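Local coordinates for phenylacetate-CoA oxygenase subunit PaaB (Ralstonia eutropha JMP134, PDB 3EGR), which is a subunit of phenylacetate-CoA oxygenase, the multicomponent enzyme that oxidises the CoA thioester of phenylacetate during aerobic breakdown of phenylacetic acid, at the interface of chains A and B. Residues are numbered along the deposited sequence; one frame, centred on the assembly and turned at random. Chains: chain A/B, phenylacetate-CoA oxygenase subunit PaaB.

Contact 1: the interface of chains A and B. Residues chain A 63-64; chain B 37, 41, 51-53.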
# COMPACT_ATOMS: atom_id res chain seq x y z
N ALA A 63 11.73 -5.41 -0.94
CA ALA A 63 12.62 -6.57 -0.96
C ALA A 63 13.93 -6.26 -0.27
O ALA A 63 14.33 -5.10 -0.16
CB ALA A 63 12.87 -7.01 -2.36
N SER A 64 14.59 -7.29 0.23
CA SER A 64 15.93 -7.14 0.76
C SER A 64 16.90 -6.90 -0.41
O SER A 64 16.64 -7.32 -1.55
CB SER A 64 16.32 -8.38 1.53
OG SER A 64 16.07 -9.52 0.74
N LEU B 37 12.50 -5.60 7.61
CA LEU B 37 13.44 -6.50 6.95
C LEU B 37 14.51 -7.01 7.93
O LEU B 37 14.77 -8.20 7.99
CB LEU B 37 14.04 -5.84 5.71
CG LEU B 37 13.12 -5.81 4.47
CD1 LEU B 37 13.61 -4.83 3.39
CD2 LEU B 37 12.94 -7.21 3.88
N ARG B 41 14.90 -10.98 8.89
CA ARG B 41 16.15 -11.69 8.68
C ARG B 41 16.63 -12.35 9.97
O ARG B 41 17.06 -13.49 9.93
CB ARG B 41 17.23 -10.77 8.08
CG ARG B 41 18.63 -11.34 8.08
CD ARG B 41 19.49 -10.71 7.00
NE ARG B 41 19.20 -11.34 5.70
CZ ARG B 41 18.44 -10.82 4.73
NH1 ARG B 41 17.89 -9.61 4.84
NH2 ARG B 41 18.25 -11.53 3.62
N VAL B 51 19.34 -15.55 0.97
CA VAL B 51 17.91 -15.57 1.25
C VAL B 51 17.30 -14.22 0.87
O VAL B 51 17.82 -13.19 1.25
CB VAL B 51 17.63 -15.86 2.73
CG1 VAL B 51 16.15 -15.74 3.04
CG2 VAL B 51 18.17 -17.25 3.10
N SER B 52 16.21 -14.26 0.11
CA SER B 52 15.46 -13.06 -0.26
C SER B 52 14.24 -12.91 0.64
O SER B 52 13.44 -13.84 0.80
CB SER B 52 15.02 -13.15 -1.72
OG SER B 52 14.22 -12.05 -2.08
N ILE B 53 14.10 -11.73 1.24
CA ILE B 53 12.97 -11.43 2.11
C ILE B 53 12.11 -10.33 1.50
O ILE B 53 12.64 -9.31 1.01
CB ILE B 53 13.45 -10.98 3.51
CG1 ILE B 53 14.46 -12.00 4.07
CG2 ILE B 53 12.24 -10.79 4.45
CD1 ILE B 53 15.04 -11.65 5.43
O HOH W 1 15.35 -9.60 -2.51
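A:Ser64, just beyond the short strand 62-63 of chain A, docks against the backbone of B:Ile53 in strand 52-57, and this pairing is the tight part of the contact. Its amide N donates to the carbonyl O of B:Ile53 at 2.9 Å, meeting that oxygen almost end-on (C=O...N angle 163°). The hydroxyl completes a second bond: B:Ile53 N donates to A:Ser64 OG at 3.0 Å and is nearly straight, 176° at the hydrogen. With OG placed between its own backbone N and carbonyl carbon (chi1 50°), the hydroxyl stays near the amide, and one small residue can serve both the N-H and the C=O of a single partner. Serine suits the place because its short side chain acts as an acceptor where a strand partner would normally offer a carbonyl.

Helix 33-44 lays a cover of van der Waals contacts over this pairing. B:Leu37 brings one methyl, CD1, to 3.6 Å from A:Ala63 O, while its other methyl, CD2, lies 4.0 Å from A:Ser64 N; a branched aliphatic residue thus covers the peptide link between the two residues of chain A. B:Arg41 comes from the same helix. Its chain bends at the third torsion, and the edge of its guanidinium, not a face, meets A:Ser64, with NH1 3.9 Å from CB. Within chain B, B:Ile53 CD1 covers one guanidinium face and B:Val51 O lies in the plane at the edge, two neighbours that should limit the tilt of the group.

On the other side the chains meet more loosely, through an ordered water. Water 1 bridges them, 2.8 Å from A:Ser64 O and 2.7 Å from B:Ser52 OG. With its two-fold twin, the site holds the segment around A:Ser64, close to the last modelled residues, against the partner's strand 52-57 and helix 33-44, and may stabilise the pair as a dimer.

Contact 2: the interface of chains A and B. Residues chain A 21-24; chain B 21-23.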
# COMPACT_ATOMS: atom_id res chain seq x y z
N GLU A 21 0.99 -22.75 3.89
CA GLU A 21 1.26 -21.32 3.73
C GLU A 21 1.03 -20.80 2.30
O GLU A 21 0.97 -21.56 1.35
CB GLU A 21 2.67 -20.97 4.21
CG GLU A 21 3.82 -21.43 3.31
CD GLU A 21 4.41 -22.78 3.70
OE1 GLU A 21 4.72 -23.01 4.90
OE2 GLU A 21 4.59 -23.61 2.79
N HIS A 22 0.90 -19.48 2.18
CA HIS A 22 0.75 -18.84 0.88
C HIS A 22 2.11 -18.80 0.18
O HIS A 22 3.10 -18.40 0.78
CB HIS A 22 0.18 -17.42 1.05
CG HIS A 22 -1.29 -17.38 1.39
ND1 HIS A 22 -1.76 -17.55 2.67
CD2 HIS A 22 -2.38 -17.16 0.61
CE1 HIS A 22 -3.08 -17.46 2.66
NE2 HIS A 22 -3.48 -17.22 1.43
N LYS A 23 2.15 -19.25 -1.08
CA LYS A 23 3.36 -19.24 -1.90
C LYS A 23 3.13 -18.29 -3.07
O LYS A 23 2.06 -18.28 -3.69
CB LYS A 23 3.71 -20.65 -2.44
CG LYS A 23 3.88 -21.77 -1.39
CD LYS A 23 4.29 -23.15 -1.98
N HIS A 24 4.14 -17.48 -3.38
CA HIS A 24 4.10 -16.59 -4.54
C HIS A 24 4.08 -17.42 -5.79
O HIS A 24 4.94 -18.27 -5.98
CB HIS A 24 5.33 -15.69 -4.56
CG HIS A 24 5.34 -14.71 -5.68
ND1 HIS A 24 6.42 -14.59 -6.54
CD2 HIS A 24 4.43 -13.79 -6.08
CE1 HIS A 24 6.16 -13.64 -7.42
NE2 HIS A 24 4.97 -13.13 -7.16
N GLU B 21 10.53 -19.95 -4.90
CA GLU B 21 9.50 -18.91 -4.76
C GLU B 21 9.38 -18.39 -3.32
O GLU B 21 9.70 -19.10 -2.37
CB GLU B 21 8.15 -19.43 -5.26
CG GLU B 21 7.43 -20.44 -4.33
CD GLU B 21 7.96 -21.88 -4.42
OE1 GLU B 21 9.01 -22.15 -5.05
OE2 GLU B 21 7.28 -22.76 -3.83
N HIS B 22 8.93 -17.16 -3.15
CA HIS B 22 8.75 -16.63 -1.79
C HIS B 22 7.56 -17.28 -1.06
O HIS B 22 6.45 -17.26 -1.56
CB HIS B 22 8.60 -15.12 -1.83
CG HIS B 22 9.84 -14.41 -2.24
ND1 HIS B 22 10.30 -14.41 -3.54
CD2 HIS B 22 10.72 -13.68 -1.53
CE1 HIS B 22 11.41 -13.70 -3.61
NE2 HIS B 22 11.69 -13.25 -2.40
N LYS B 23 7.82 -17.89 0.10
CA LYS B 23 6.78 -18.49 0.93
C LYS B 23 6.50 -17.55 2.09
O LYS B 23 7.42 -16.97 2.67
CB LYS B 23 7.24 -19.85 1.49
CG LYS B 23 7.56 -20.95 0.46
CD LYS B 23 7.94 -22.31 1.12
O HOH W 2 8.70 -15.60 -5.57
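An antiparallel beta bridge pairs A:Lys23 with B:Lys23, joining the starts of the two copies of strand 23-29 at the two-fold axis. Beside the bridge, A:His24 N donates to B:His22 O at 3.0 Å, nearly straight at 172°, a bond that depends on the backbone and not on the kind of side chain.

On one face of this small two-chain ribbon the lysines lie side by side and point the same way, with CG of A:Lys23 4.2 Å from CG of B:Lys23. Each leaves the backbone with CG anti to the carbonyl carbon and then runs out extended (chi2 -177° in both), so their aliphatic parts pack together. The glutamates share that face. B:Glu21, its chain bent at the second torsion, slants across A:Lys23 and sets carboxylate OE2 3.5 Å from A:Lys23 CD. A:Glu21 crosses B:Lys23 in the same way, its OE2 being 4.0 Å from B:Lys23 CD. Neither lysine is modelled beyond CD, so no salt bridge is seen, but an acid beside each lysine would probably ease the closeness of two like charges. B:Glu21 also rests its CB 3.5 Å from A:His24 O.

The opposite face carries the histidines. Water 2 joins A:His24 ND1, at 2.7 Å, to B:His22 ND1, at 2.8 Å, where it lies in the plane of the imidazole at the ring's edge. The same water takes the backbone N-H of B:His22 at 2.9 Å, leaving its own hydrogens available for the rings if their ND1 atoms are unprotonated; the protonation is not seen. Histidine suits the position because a ring nitrogen can either give or accept such a bond.

In the fold, the site lies where the loop following strand 9-15 enters strand 23-29, so the bridge connects corresponding strand beginnings of both copies.

The centres of the C-alpha atoms of contact 1 and contact 2 are about 14 Å apart, and both belong to the same two-fold symmetric interface of chains A and B. They share no residues and draw on different elements: contact 1 brings the strand 62-63 region of one chain to helix 33-44 and strand 52-57 of the other, whereas contact 2 pairs like with like at the beginning of strand 23-29. The reach of one chain's 62-64 segment onto the other, repeated in its twin, together with a bridge on the axis gives the pair several separated attachments. The deposited assembly holds four copies, and this structure alone does not show which pairing persists in the oxygenase.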